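Local structure of dienelactone hydrolase (Anabaena variabilis, 2O2G) at residues Gly36-Ala41 with Glu58-Ala63; Pro51-Val56 with Val143-Arg148; Ala66-Asp71 with Thr102-His107; Gly120-Gly125 with Ser198-Glu203; Val192-Ala197 with Leu207-Gln212. The protein probably acts as a hydrolase of the alpha/beta-hydrolase superfamily, cleaving lactone or related ester bonds as dienelactone hydrolases do. All coordinates share one frame; numbering follows the deposited sequence.

Contact 1. Residues Gly36-Ala41 with Glu58-Ala63; sequences GIVLFA and EVLQQA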
# COMPACT_ATOMS: atom_id res chain seq x y z
N GLY A 36 -12.88 7.53 -1.18
CA GLY A 36 -11.55 7.03 -1.49
C GLY A 36 -11.41 5.58 -1.08
O GLY A 36 -12.15 5.10 -0.20
N ILE A 37 -10.50 4.86 -1.77
CA ILE A 37 -10.20 3.50 -1.40
C ILE A 37 -8.69 3.33 -1.36
O ILE A 37 -7.97 3.79 -2.26
CB ILE A 37 -10.86 2.46 -2.32
CG1 ILE A 37 -10.71 1.05 -1.70
CG2 ILE A 37 -10.31 2.53 -3.73
CD1 ILE A 37 -11.63 0.02 -2.31
N VAL A 38 -8.23 2.67 -0.30
CA VAL A 38 -6.83 2.39 -0.10
C VAL A 38 -6.52 0.91 -0.38
O VAL A 38 -7.00 0.01 0.32
CB VAL A 38 -6.42 2.75 1.32
CG1 VAL A 38 -4.94 2.44 1.55
CG2 VAL A 38 -6.75 4.22 1.58
N LEU A 39 -5.72 0.69 -1.41
CA LEU A 39 -5.26 -0.63 -1.76
C LEU A 39 -3.93 -0.88 -1.04
O LEU A 39 -2.99 -0.08 -1.17
CB LEU A 39 -5.11 -0.75 -3.26
CG LEU A 39 -4.68 -2.09 -3.87
CD1 LEU A 39 -5.59 -3.27 -3.63
CD2 LEU A 39 -4.58 -1.90 -5.34
N PHE A 40 -3.87 -1.98 -0.28
CA PHE A 40 -2.67 -2.33 0.50
C PHE A 40 -1.73 -3.32 -0.18
O PHE A 40 -2.18 -4.33 -0.63
CB PHE A 40 -3.09 -2.99 1.82
CG PHE A 40 -3.60 -2.05 2.82
CD1 PHE A 40 -4.84 -1.47 2.67
CD2 PHE A 40 -2.86 -1.77 3.98
CE1 PHE A 40 -5.33 -0.60 3.62
CE2 PHE A 40 -3.36 -0.92 4.93
CZ PHE A 40 -4.58 -0.32 4.75
N ALA A 41 -0.44 -2.97 -0.29
CA ALA A 41 0.61 -3.85 -0.79
C ALA A 41 1.31 -4.34 0.46
O ALA A 41 1.94 -3.55 1.15
CB ALA A 41 1.59 -3.09 -1.66
N GLU A 58 -8.44 -0.83 9.66
CA GLU A 58 -9.55 -0.53 10.57
C GLU A 58 -9.53 0.94 10.97
O GLU A 58 -10.57 1.52 11.22
CB GLU A 58 -9.48 -1.48 11.78
CG GLU A 58 -9.87 -2.91 11.35
CD GLU A 58 -9.33 -4.07 12.22
OE1 GLU A 58 -8.45 -3.86 13.10
OE2 GLU A 58 -9.79 -5.23 11.98
N VAL A 59 -8.35 1.54 11.03
CA VAL A 59 -8.24 2.97 11.36
C VAL A 59 -8.74 3.82 10.18
O VAL A 59 -9.52 4.74 10.37
CB VAL A 59 -6.80 3.36 11.76
CG1 VAL A 59 -6.70 4.85 12.03
CG2 VAL A 59 -6.38 2.60 12.99
N LEU A 60 -8.35 3.45 8.96
CA LEU A 60 -8.80 4.15 7.75
C LEU A 60 -10.33 4.01 7.61
O LEU A 60 -11.04 4.99 7.35
CB LEU A 60 -8.09 3.59 6.50
CG LEU A 60 -6.55 3.66 6.51
CD1 LEU A 60 -5.94 3.00 5.28
CD2 LEU A 60 -6.06 5.09 6.61
N GLN A 61 -10.83 2.80 7.79
CA GLN A 61 -12.30 2.57 7.72
C GLN A 61 -13.05 3.49 8.69
O GLN A 61 -14.10 4.03 8.36
CB GLN A 61 -12.62 1.12 8.06
CG GLN A 61 -12.15 0.10 7.02
CD GLN A 61 -12.03 -1.29 7.58
OE1 GLN A 61 -12.64 -1.62 8.60
NE2 GLN A 61 -11.23 -2.11 6.93
N GLN A 62 -12.55 3.60 9.91
CA GLN A 62 -13.15 4.44 10.95
C GLN A 62 -13.17 5.92 10.55
O GLN A 62 -14.02 6.67 10.99
CB GLN A 62 -12.39 4.26 12.27
CG GLN A 62 -12.77 2.96 13.05
CD GLN A 62 -11.85 2.64 14.26
OE1 GLN A 62 -10.84 3.31 14.53
NE2 GLN A 62 -12.22 1.58 15.00
N ALA A 63 -12.21 6.35 9.72
CA ALA A 63 -12.20 7.71 9.24
C ALA A 63 -13.12 7.84 8.01
O ALA A 63 -13.34 8.95 7.54
CB ALA A 63 -10.77 8.15 8.93
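Val38 and Leu60 mark where the strand 36-41 and the helical segment 58-63 come closest, their CA atoms 8.3 Å apart. No hydrogen bond links the two backbones at this distance, so the junction is made by side chains alone, and one methyl group of the helix, Leu60 CD1, makes both contacts. Leu60 CD1 lies 3.6 Å from Phe40 CZ and 3.9 Å from Val38 CG1, with Val38 CB and CG2 scarcely farther off, so that the branched end of the valine meets the methyl from one flank while the far end of the phenylalanine meets it from another. The two elements belong to a beta-alpha-beta unit, strand 36-41, helix 51-63 and strand 66-70, whose two strands are parallel neighbours in the central sheet of an alpha/beta-hydrolase fold. Phe40 and Leu60 reach out from opposite directions, whereas Val38 and Leu60 run nearly at right angles. With its CG anti to the carbonyl carbon (chi1 -75°), Phe40 sends CZ out to the leucine methyl. Phe119 lies against both Phe40 and Val38, while Phe218 of helix 206-221 packs on Val38 and Ser215 of the same helix on Leu60.

Contact 2. Residues Pro51-Val56 with Val143-Arg148; sequences PRNRYV and VSRGGR. With SO4 (sulfate ion), chain B.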
# COMPACT_ATOMS: atom_id res chain seq x y z
N PRO A 51 -1.60 -8.56 10.50
CA PRO A 51 -2.23 -7.82 11.63
C PRO A 51 -1.90 -6.32 11.60
O PRO A 51 -2.70 -5.48 12.02
CB PRO A 51 -1.69 -8.50 12.89
CG PRO A 51 -0.71 -9.52 12.46
CD PRO A 51 -0.55 -9.50 10.96
N ARG A 52 -0.74 -6.00 11.05
CA ARG A 52 -0.33 -4.61 10.92
C ARG A 52 -1.17 -3.86 9.93
O ARG A 52 -1.64 -2.76 10.21
CB ARG A 52 1.12 -4.52 10.53
CG ARG A 52 2.00 -4.87 11.68
CD ARG A 52 3.42 -4.76 11.31
NE ARG A 52 3.83 -5.78 10.37
CZ ARG A 52 4.07 -7.04 10.69
NH1 ARG A 52 3.90 -7.48 11.93
NH2 ARG A 52 4.46 -7.89 9.76
N ASN A 53 -1.34 -4.44 8.74
CA ASN A 53 -2.17 -3.84 7.72
C ASN A 53 -3.67 -3.89 8.10
O ASN A 53 -4.41 -2.98 7.77
CB ASN A 53 -1.89 -4.47 6.36
CG ASN A 53 -0.41 -4.26 5.91
OD1 ASN A 53 0.30 -3.36 6.38
ND2 ASN A 53 0.04 -5.12 5.00
N ARG A 54 -4.11 -4.93 8.80
CA ARG A 54 -5.51 -4.98 9.23
C ARG A 54 -5.82 -3.87 10.27
O ARG A 54 -6.88 -3.22 10.21
CB ARG A 54 -5.87 -6.35 9.79
CG ARG A 54 -6.14 -7.43 8.71
CD ARG A 54 -6.77 -8.69 9.31
NE ARG A 54 -8.01 -8.45 10.08
CZ ARG A 54 -9.26 -8.44 9.59
NH1 ARG A 54 -9.49 -8.62 8.29
NH2 ARG A 54 -10.29 -8.22 10.41
N TYR A 55 -4.90 -3.66 11.21
CA TYR A 55 -5.02 -2.56 12.17
C TYR A 55 -5.10 -1.22 11.45
O TYR A 55 -6.01 -0.43 11.70
CB TYR A 55 -3.84 -2.54 13.17
CG TYR A 55 -3.92 -1.32 14.06
CD1 TYR A 55 -4.86 -1.24 15.09
CD2 TYR A 55 -3.11 -0.20 13.80
CE1 TYR A 55 -4.97 -0.10 15.87
CE2 TYR A 55 -3.20 0.93 14.57
CZ TYR A 55 -4.13 0.98 15.61
OH TYR A 55 -4.21 2.13 16.38
N VAL A 56 -4.14 -0.94 10.57
CA VAL A 56 -4.19 0.30 9.82
C VAL A 56 -5.52 0.43 9.04
O VAL A 56 -6.13 1.47 9.03
CB VAL A 56 -2.98 0.47 8.83
CG1 VAL A 56 -3.13 1.72 8.05
CG2 VAL A 56 -1.65 0.50 9.59
N VAL A 143 1.28 5.99 0.32
CA VAL A 143 1.96 6.04 1.61
C VAL A 143 2.87 4.79 1.62
O VAL A 143 2.41 3.68 1.32
CB VAL A 143 1.00 5.99 2.80
CG1 VAL A 143 1.77 5.91 4.13
CG2 VAL A 143 0.09 7.18 2.80
N SER A 144 4.14 4.98 1.94
CA SER A 144 5.10 3.89 2.02
C SER A 144 5.53 3.76 3.48
O SER A 144 6.03 4.73 4.05
CB SER A 144 6.30 4.15 1.12
OG SER A 144 7.31 3.23 1.49
N ARG A 145 5.24 2.60 4.09
CA ARG A 145 5.60 2.35 5.51
C ARG A 145 6.88 1.54 5.60
O ARG A 145 6.89 0.34 5.31
CB ARG A 145 4.47 1.63 6.24
CG ARG A 145 4.70 1.45 7.75
CD ARG A 145 4.10 0.15 8.21
NE ARG A 145 4.96 -0.97 7.78
CZ ARG A 145 4.61 -2.24 7.83
NH1 ARG A 145 3.39 -2.61 8.18
NH2 ARG A 145 5.48 -3.16 7.44
N GLY A 146 7.96 2.21 5.98
CA GLY A 146 9.26 1.53 6.14
C GLY A 146 9.72 0.81 4.89
O GLY A 146 10.20 -0.31 4.97
N GLY A 147 9.60 1.46 3.74
CA GLY A 147 10.00 0.84 2.49
C GLY A 147 11.42 1.16 2.02
O GLY A 147 12.17 1.85 2.69
N ARG A 148 11.76 0.60 0.87
CA ARG A 148 13.03 0.90 0.18
C ARG A 148 12.66 1.41 -1.23
O ARG A 148 12.90 0.74 -2.22
CB ARG A 148 13.98 -0.32 0.10
CG ARG A 148 14.56 -0.76 1.43
CD ARG A 148 15.50 0.29 2.05
NE ARG A 148 16.54 0.70 1.11
CZ ARG A 148 17.62 -0.02 0.84
NH1 ARG A 148 17.83 -1.17 1.45
NH2 ARG A 148 18.50 0.42 -0.04
S SO4 B . 3.52 -6.38 6.62
O1 SO4 B . 2.74 -6.34 5.39
O2 SO4 B . 3.42 -7.73 7.10
O3 SO4 B . 2.84 -5.53 7.58
O4 SO4 B . 4.90 -5.95 6.43
O HOH W 1 0.63 -1.57 8.47
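Sulfate oxygen O3 is gripped from two sides of the contact: Arg52 NE donates to it over 3.0 Å, and Arg145 NH1 donates over the same distance along a straighter path, 160° at the hydrogen. Each arginine adds a second bond, Arg52 NH2 to O2 at 2.9 Å and Arg145 NH2 to O4 at 3.0 Å, so both guanidinium groups hold the anion by two nitrogens. Their planes are 61° apart, and NH1 of Arg145 lies at the edge of the Arg52 group; the shared anion probably offsets their like charges. A bend in the Arg52 chain (chi3 -69°) turns its guanidinium back onto the sulfate. Asn53 joins in with a weak bond from ND2 to O1, while its OD1 accepts a hydrogen bond from a water 2.8 Å away, which in turn accepts one from Arg145 NH1; the two ends of the amide thus have distinct roles. A leucine in place of Arg52 removes both its donors, and the sulfate would probably be held less firmly, with Arg145 left to carry more of the grip. Gly43 N, Ser46 OG and Ser50 OG also hydrogen-bond to the anion, and Arg145 NH2 also bonds to Ser122 OG. The ion, probably from the crystallisation liquor, occupies an anion-holding pocket beside the likely nucleophile, consistent with the active-site cleft of an alpha/beta hydrolase.

Contact 3. Residues Ala66-Asp71 with Thr102-His107; sequences ATLLID and TDWLTH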
# COMPACT_ATOMS: atom_id res chain seq x y z
N ALA A 66 -12.61 3.53 2.27
CA ALA A 66 -12.74 2.15 1.85
C ALA A 66 -11.36 1.55 1.86
O ALA A 66 -10.37 2.28 1.74
CB ALA A 66 -13.31 2.05 0.44
N THR A 67 -11.29 0.22 1.99
CA THR A 67 -10.00 -0.50 1.95
C THR A 67 -10.09 -1.84 1.19
O THR A 67 -11.12 -2.50 1.21
CB THR A 67 -9.45 -0.80 3.37
OG1 THR A 67 -10.34 -1.68 4.08
CG2 THR A 67 -9.27 0.50 4.16
N LEU A 68 -9.00 -2.19 0.51
CA LEU A 68 -8.83 -3.50 -0.13
C LEU A 68 -7.48 -4.07 0.30
O LEU A 68 -6.43 -3.55 -0.05
CB LEU A 68 -8.90 -3.43 -1.65
CG LEU A 68 -8.65 -4.76 -2.38
CD1 LEU A 68 -9.66 -5.83 -1.92
CD2 LEU A 68 -8.68 -4.54 -3.89
N LEU A 69 -7.54 -5.08 1.16
CA LEU A 69 -6.38 -5.81 1.62
C LEU A 69 -6.35 -7.02 0.70
O LEU A 69 -7.30 -7.78 0.66
CB LEU A 69 -6.59 -6.22 3.07
CG LEU A 69 -6.50 -5.05 4.05
CD1 LEU A 69 -7.32 -5.34 5.28
CD2 LEU A 69 -5.08 -4.77 4.39
N ILE A 70 -5.26 -7.16 -0.03
CA ILE A 70 -5.10 -8.21 -1.03
C ILE A 70 -3.86 -9.08 -0.89
O ILE A 70 -2.84 -8.65 -0.35
CB ILE A 70 -5.13 -7.51 -2.41
CG1 ILE A 70 -5.56 -8.47 -3.50
CG2 ILE A 70 -3.82 -6.76 -2.72
CD1 ILE A 70 -6.01 -7.75 -4.70
N ASP A 71 -3.93 -10.31 -1.35
CA ASP A 71 -2.77 -11.14 -1.45
C ASP A 71 -2.22 -10.82 -2.84
O ASP A 71 -2.92 -10.98 -3.85
CB ASP A 71 -3.11 -12.63 -1.36
CG ASP A 71 -3.47 -13.08 0.06
OD1 ASP A 71 -3.02 -12.44 1.03
OD2 ASP A 71 -4.18 -14.09 0.17
N THR A 102 -5.71 -2.55 -9.16
CA THR A 102 -6.17 -1.16 -9.38
C THR A 102 -7.21 -1.15 -10.52
O THR A 102 -8.30 -0.64 -10.38
CB THR A 102 -4.94 -0.22 -9.68
OG1 THR A 102 -3.98 -0.31 -8.60
CG2 THR A 102 -5.39 1.23 -9.81
N ASP A 103 -6.86 -1.79 -11.63
CA ASP A 103 -7.76 -1.91 -12.78
C ASP A 103 -9.08 -2.60 -12.40
O ASP A 103 -10.17 -2.18 -12.84
CB ASP A 103 -7.06 -2.64 -13.92
CG ASP A 103 -5.89 -1.85 -14.51
OD1 ASP A 103 -5.78 -0.63 -14.21
OD2 ASP A 103 -5.10 -2.43 -15.30
N TRP A 104 -8.99 -3.61 -11.54
CA TRP A 104 -10.19 -4.33 -11.07
C TRP A 104 -11.10 -3.37 -10.31
O TRP A 104 -12.31 -3.31 -10.59
CB TRP A 104 -9.80 -5.49 -10.19
CG TRP A 104 -10.94 -6.34 -9.72
CD1 TRP A 104 -11.48 -7.40 -10.35
CD2 TRP A 104 -11.59 -6.23 -8.46
NE1 TRP A 104 -12.48 -7.94 -9.57
CE2 TRP A 104 -12.54 -7.25 -8.39
CE3 TRP A 104 -11.42 -5.39 -7.36
CZ2 TRP A 104 -13.37 -7.42 -7.28
CZ3 TRP A 104 -12.24 -5.56 -6.25
CH2 TRP A 104 -13.20 -6.56 -6.23
N LEU A 105 -10.51 -2.58 -9.40
CA LEU A 105 -11.26 -1.55 -8.68
C LEU A 105 -11.86 -0.52 -9.64
O LEU A 105 -12.98 -0.07 -9.45
CB LEU A 105 -10.33 -0.80 -7.72
CG LEU A 105 -9.89 -1.58 -6.49
CD1 LEU A 105 -8.86 -0.81 -5.69
CD2 LEU A 105 -11.14 -1.96 -5.70
N THR A 106 -11.10 -0.15 -10.67
CA THR A 106 -11.57 0.81 -11.64
C THR A 106 -12.82 0.35 -12.41
O THR A 106 -13.77 1.12 -12.61
CB THR A 106 -10.44 1.21 -12.62
OG1 THR A 106 -9.41 1.89 -11.91
CG2 THR A 106 -10.96 2.12 -13.74
N HIS A 107 -12.83 -0.92 -12.78
CA HIS A 107 -13.85 -1.51 -13.61
C HIS A 107 -14.98 -2.27 -12.91
O HIS A 107 -15.88 -2.78 -13.59
CB HIS A 107 -13.16 -2.40 -14.66
CG HIS A 107 -12.28 -1.63 -15.59
ND1 HIS A 107 -12.79 -0.72 -16.50
CD2 HIS A 107 -10.94 -1.62 -15.76
CE1 HIS A 107 -11.79 -0.17 -17.17
NE2 HIS A 107 -10.66 -0.69 -16.74
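Leu68 is the residue of 66-71 that meets Trp104 and Leu105, and the strand leading to it begins at Ala66, whose backbone is bonded to Gly36 and Val38 of the neighbouring strand. Thr67 serves the other face of the sheet, where its OG1 bonds to Gln61 NE2 of helix 51-63. At Leu68 the strand comes closest to the segment 102-107, with CA 9.1 Å from the CA of Leu105. Its methyl CD2 lies 4.0 Å from Leu105 CD2 and 4.1 Å from Leu105 CG, set against the forked end of that leucine, and 4.4 Å from Trp104 CZ3 on the six-membered ring. Trp104 also rests on Val15 and Val17 of strand 12-19, and so bridges that edge strand to Leu68. The leucine's CG stands opposite its own amide nitrogen (chi1 177°), which carries the branch out toward the helix. Leu69 returns to the opposite face and packs on Asn53 and Ala57. Ile70 turns its CB toward the helix again, yet lies against Val17. Asp71 closes the segment in a salt bridge to Arg48. Nothing polar crosses between the two segments: their contact rests on apolar packing of Leu68 with Leu105 and, more loosely, Trp104, an interaction that fixes proximity but little direction.

Contact 4. Residues Gly120-Gly125 with Ser198-Glu203; sequences GASTGG and SHLFEE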
# COMPACT_ATOMS: atom_id res chain seq x y z
N GLY A 120 1.68 0.91 0.95
CA GLY A 120 2.63 -0.13 0.72
C GLY A 120 3.48 -0.35 1.95
O GLY A 120 4.07 0.60 2.44
N ALA A 121 3.55 -1.60 2.42
CA ALA A 121 4.28 -1.95 3.64
C ALA A 121 5.61 -2.65 3.33
O ALA A 121 5.64 -3.63 2.55
CB ALA A 121 3.43 -2.84 4.51
N SER A 122 6.68 -2.14 3.93
CA SER A 122 8.01 -2.71 3.76
C SER A 122 8.32 -2.87 2.26
O SER A 122 8.30 -1.89 1.55
CB SER A 122 8.11 -4.01 4.55
OG SER A 122 7.88 -3.76 5.93
N THR A 123 8.59 -4.09 1.76
CA THR A 123 8.84 -4.25 0.30
C THR A 123 7.64 -3.79 -0.60
O THR A 123 7.83 -3.44 -1.79
CB THR A 123 9.24 -5.71 -0.09
OG1 THR A 123 8.20 -6.62 0.28
CG2 THR A 123 10.55 -6.11 0.56
N GLY A 124 6.43 -3.77 -0.04
CA GLY A 124 5.25 -3.25 -0.74
C GLY A 124 5.35 -1.78 -1.15
O GLY A 124 4.76 -1.35 -2.17
N GLY A 125 6.10 -1.00 -0.36
CA GLY A 125 6.32 0.42 -0.65
C GLY A 125 6.88 0.65 -2.04
O GLY A 125 6.31 1.39 -2.84
N SER A 198 11.17 0.88 15.35
CA SER A 198 12.06 0.02 14.52
C SER A 198 11.38 -0.38 13.19
O SER A 198 10.31 0.13 12.87
CB SER A 198 12.56 -1.17 15.34
OG SER A 198 11.49 -1.78 16.01
N HIS A 199 11.97 -1.27 12.41
CA HIS A 199 11.44 -1.56 11.08
C HIS A 199 9.93 -1.78 10.94
O HIS A 199 9.30 -1.22 10.02
CB HIS A 199 12.24 -2.68 10.36
CG HIS A 199 11.88 -2.81 8.92
ND1 HIS A 199 12.19 -1.85 7.98
CD2 HIS A 199 11.15 -3.75 8.27
CE1 HIS A 199 11.70 -2.21 6.81
NE2 HIS A 199 11.06 -3.35 6.95
N LEU A 200 9.32 -2.59 11.80
CA LEU A 200 7.87 -2.88 11.67
C LEU A 200 7.02 -2.13 12.68
O LEU A 200 5.85 -2.54 12.95
CB LEU A 200 7.60 -4.38 11.82
CG LEU A 200 8.27 -5.30 10.80
CD1 LEU A 200 8.09 -6.73 11.23
CD2 LEU A 200 7.68 -5.06 9.41
N PHE A 201 7.58 -1.07 13.26
CA PHE A 201 6.81 -0.19 14.12
C PHE A 201 6.12 -0.95 15.21
O PHE A 201 4.95 -0.74 15.48
CB PHE A 201 5.79 0.59 13.28
CG PHE A 201 6.42 1.40 12.21
CD1 PHE A 201 6.73 0.83 10.98
CD2 PHE A 201 6.79 2.71 12.44
CE1 PHE A 201 7.36 1.56 10.00
CE2 PHE A 201 7.42 3.44 11.46
CZ PHE A 201 7.70 2.85 10.23
N GLU A 202 6.90 -1.81 15.86
CA GLU A 202 6.38 -2.66 16.92
C GLU A 202 6.34 -2.03 18.30
O GLU A 202 5.63 -2.51 19.15
CB GLU A 202 7.21 -3.93 17.00
CG GLU A 202 6.96 -4.87 15.84
CD GLU A 202 7.97 -6.00 15.79
OE1 GLU A 202 9.19 -5.70 15.86
OE2 GLU A 202 7.55 -7.17 15.64
N GLU A 203 7.07 -0.95 18.51
CA GLU A 203 7.10 -0.30 19.82
C GLU A 203 5.74 0.32 20.17
O GLU A 203 4.98 0.66 19.29
CB GLU A 203 8.20 0.75 19.88
CG GLU A 203 9.64 0.21 19.74
CD GLU A 203 10.01 -0.23 18.31
OE1 GLU A 203 9.24 -0.00 17.32
OE2 GLU A 203 11.10 -0.80 18.16
O HOH W 2 7.93 -1.41 7.50
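Ser122 OG lies 3.4 Å from His199 NE2 and 3.7 Å from the Leu200 methyl CD2, so its hydroxyl has a polar neighbour and an apolar one in the same loop. Two conformers of this serine exist, and the distances and bonds of this hydroxyl given here are those of one of them. A water joins the segments as well: it is hydrogen-bonded to Ser122 OG at 2.8 Å and donates to His199 O at 2.9 Å. Arg145 NH2 bonds to the same hydroxyl, while on the far side of the imidazole His199 ND1 is bonded to Asp171 OD2. The serine's backbone is strained (phi 51°, psi -120°), consistent with a nucleophile elbow between strand 115-121 and helix 123-134, and the tight bend is closed by Gly124 N donating to Ala121 O over 2.7 Å. A CB on Gly120 would run into Gly124 O, so the bend has no room for one. The histidine itself sits in a type I turn from Ser198 to Phe201, steadied by Ser198 N donating to Glu203 OE1, which it meets from above the carboxylate plane. The chemistry is consistent with a Ser122-His199-Asp171 triad in which the histidine could relay a proton for the serine.

Contact 5. Residues Val192-Ala197 with Leu207-Gln212; sequences VIIPRA and LTAVAQ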
# COMPACT_ATOMS: atom_id res chain seq x y z
N VAL A 192 8.32 11.55 6.87
CA VAL A 192 8.15 11.74 8.28
C VAL A 192 8.70 10.54 9.01
O VAL A 192 8.55 9.39 8.57
CB VAL A 192 6.66 12.05 8.67
CG1 VAL A 192 5.74 10.91 8.34
CG2 VAL A 192 6.57 12.42 10.16
N ILE A 193 9.29 10.82 10.17
CA ILE A 193 9.96 9.84 10.99
C ILE A 193 9.22 9.66 12.32
O ILE A 193 8.92 10.63 13.03
CB ILE A 193 11.40 10.30 11.28
CG1 ILE A 193 12.15 10.59 9.96
CG2 ILE A 193 12.13 9.27 12.07
CD1 ILE A 193 13.58 10.99 10.16
N ILE A 194 8.97 8.40 12.67
CA ILE A 194 8.31 8.13 13.96
C ILE A 194 9.45 7.84 14.93
O ILE A 194 10.22 6.88 14.73
CB ILE A 194 7.27 7.02 13.87
CG1 ILE A 194 6.12 7.48 12.94
CG2 ILE A 194 6.74 6.67 15.26
CD1 ILE A 194 5.17 6.39 12.58
N PRO A 195 9.62 8.71 15.93
CA PRO A 195 10.78 8.52 16.79
C PRO A 195 10.79 7.21 17.54
O PRO A 195 9.75 6.73 17.98
CB PRO A 195 10.69 9.68 17.77
CG PRO A 195 9.28 10.15 17.72
CD PRO A 195 8.82 9.88 16.34
N ARG A 196 11.98 6.63 17.66
CA ARG A 196 12.20 5.41 18.44
C ARG A 196 11.27 4.26 18.06
O ARG A 196 10.76 3.57 18.92
CB ARG A 196 12.06 5.71 19.93
CG ARG A 196 12.99 6.80 20.44
CD ARG A 196 12.83 7.03 21.93
NE ARG A 196 11.43 7.29 22.30
CZ ARG A 196 10.73 8.41 22.05
NH1 ARG A 196 11.25 9.43 21.37
NH2 ARG A 196 9.47 8.50 22.46
N ALA A 197 11.04 4.11 16.75
CA ALA A 197 10.28 3.00 16.21
C ALA A 197 11.27 2.22 15.33
O ALA A 197 12.10 2.82 14.65
CB ALA A 197 9.12 3.50 15.36
N LEU A 207 2.73 1.93 15.58
CA LEU A 207 1.80 1.55 14.51
C LEU A 207 0.60 2.46 14.47
O LEU A 207 0.15 2.84 13.38
CB LEU A 207 1.37 0.10 14.61
CG LEU A 207 0.65 -0.49 13.39
CD1 LEU A 207 1.60 -0.52 12.22
CD2 LEU A 207 0.13 -1.90 13.68
N THR A 208 0.12 2.87 15.64
CA THR A 208 -0.98 3.80 15.70
C THR A 208 -0.62 5.11 14.96
O THR A 208 -1.42 5.61 14.18
CB THR A 208 -1.38 4.05 17.14
OG1 THR A 208 -1.87 2.81 17.68
CG2 THR A 208 -2.47 5.12 17.23
N ALA A 209 0.58 5.64 15.21
CA ALA A 209 1.05 6.83 14.53
C ALA A 209 1.10 6.63 13.03
O ALA A 209 0.76 7.51 12.27
CB ALA A 209 2.44 7.23 15.05
N VAL A 210 1.57 5.48 12.59
CA VAL A 210 1.57 5.20 11.16
C VAL A 210 0.14 5.31 10.60
O VAL A 210 -0.07 5.94 9.56
CB VAL A 210 2.17 3.82 10.85
CG1 VAL A 210 1.93 3.45 9.39
CG2 VAL A 210 3.64 3.83 11.17
N ALA A 211 -0.81 4.69 11.27
CA ALA A 211 -2.21 4.73 10.82
C ALA A 211 -2.79 6.14 10.84
O ALA A 211 -3.55 6.55 9.90
CB ALA A 211 -3.01 3.87 11.66
N GLN A 212 -2.47 6.88 11.90
CA GLN A 212 -2.98 8.22 12.01
C GLN A 212 -2.43 9.09 10.84
O GLN A 212 -3.16 9.81 10.19
CB GLN A 212 -2.66 8.84 13.38
CG GLN A 212 -3.41 8.25 14.63
CD GLN A 212 -2.84 8.78 15.97
OE1 GLN A 212 -1.61 8.82 16.17
NE2 GLN A 212 -3.72 9.16 16.89
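Ile194 packed on Ala209 and Val210 makes an apolar strand-to-helix contact at the edge of the sheet, where the outermost strand 189-194 ends and helix 206-221 lies over it. The CA atoms of Ile194 and Ala209 are 7.4 Å apart, a close approach that the small alanine helps to permit. One atom of the isoleucine does the touching. Its terminal methyl CD1 sits 3.3 Å from Val210 CG2, tighter than usual van der Waals contact, and 3.8 Å from Ala209 CB, with the helix backbone at Val210 N only 3.7 Å away. CD1 therefore sits in the notch between two successive helix residues. It gets there because CG1 is placed opposite the carbonyl carbon (chi1 -64°) and the chain then runs on extended (chi2 169°). The side chains of Ile194 and Val210 cross at about a right angle, and the valine's other methyl, CG1, packs on the aliphatic part of Arg145. Phe201 packs on both Ile194 and Val210, while Leu213 of the helix and Ile166 of the adjacent strand also pack on the isoleucine. Past Ile194 the chain leaves the sheet in a type II turn that ends at Ala197, from which the loop bearing His199 sets out. No hydrogen bond joins the two segments: between them the attachment is apolar packing, and the short methyl-to-methyl distance marks a tight spot, perhaps slightly strained.

From the N terminus, contact 1 closes the first loop by bringing helix 51-63 back onto strand 36-41. Contact 2 opens within that loop, at 51-56, and runs to strand 139-145, so it crosses contact 1; contact 3, joining strand 66-70 to helix 91-107, is nested inside contact 2. Contact 4 starts at 120-125, before contact 2 closes, and ends at 198-203, so these two cross, with centres about 5 Å apart. Contact 5 begins before contact 4 ends and crosses it, closing the last loop with helix 206-221. Contacts 3 and 5, centres about 25 Å apart, lie on opposite sides of the chain's centre, while contacts 2 and 4 join middle strands to the probable active site.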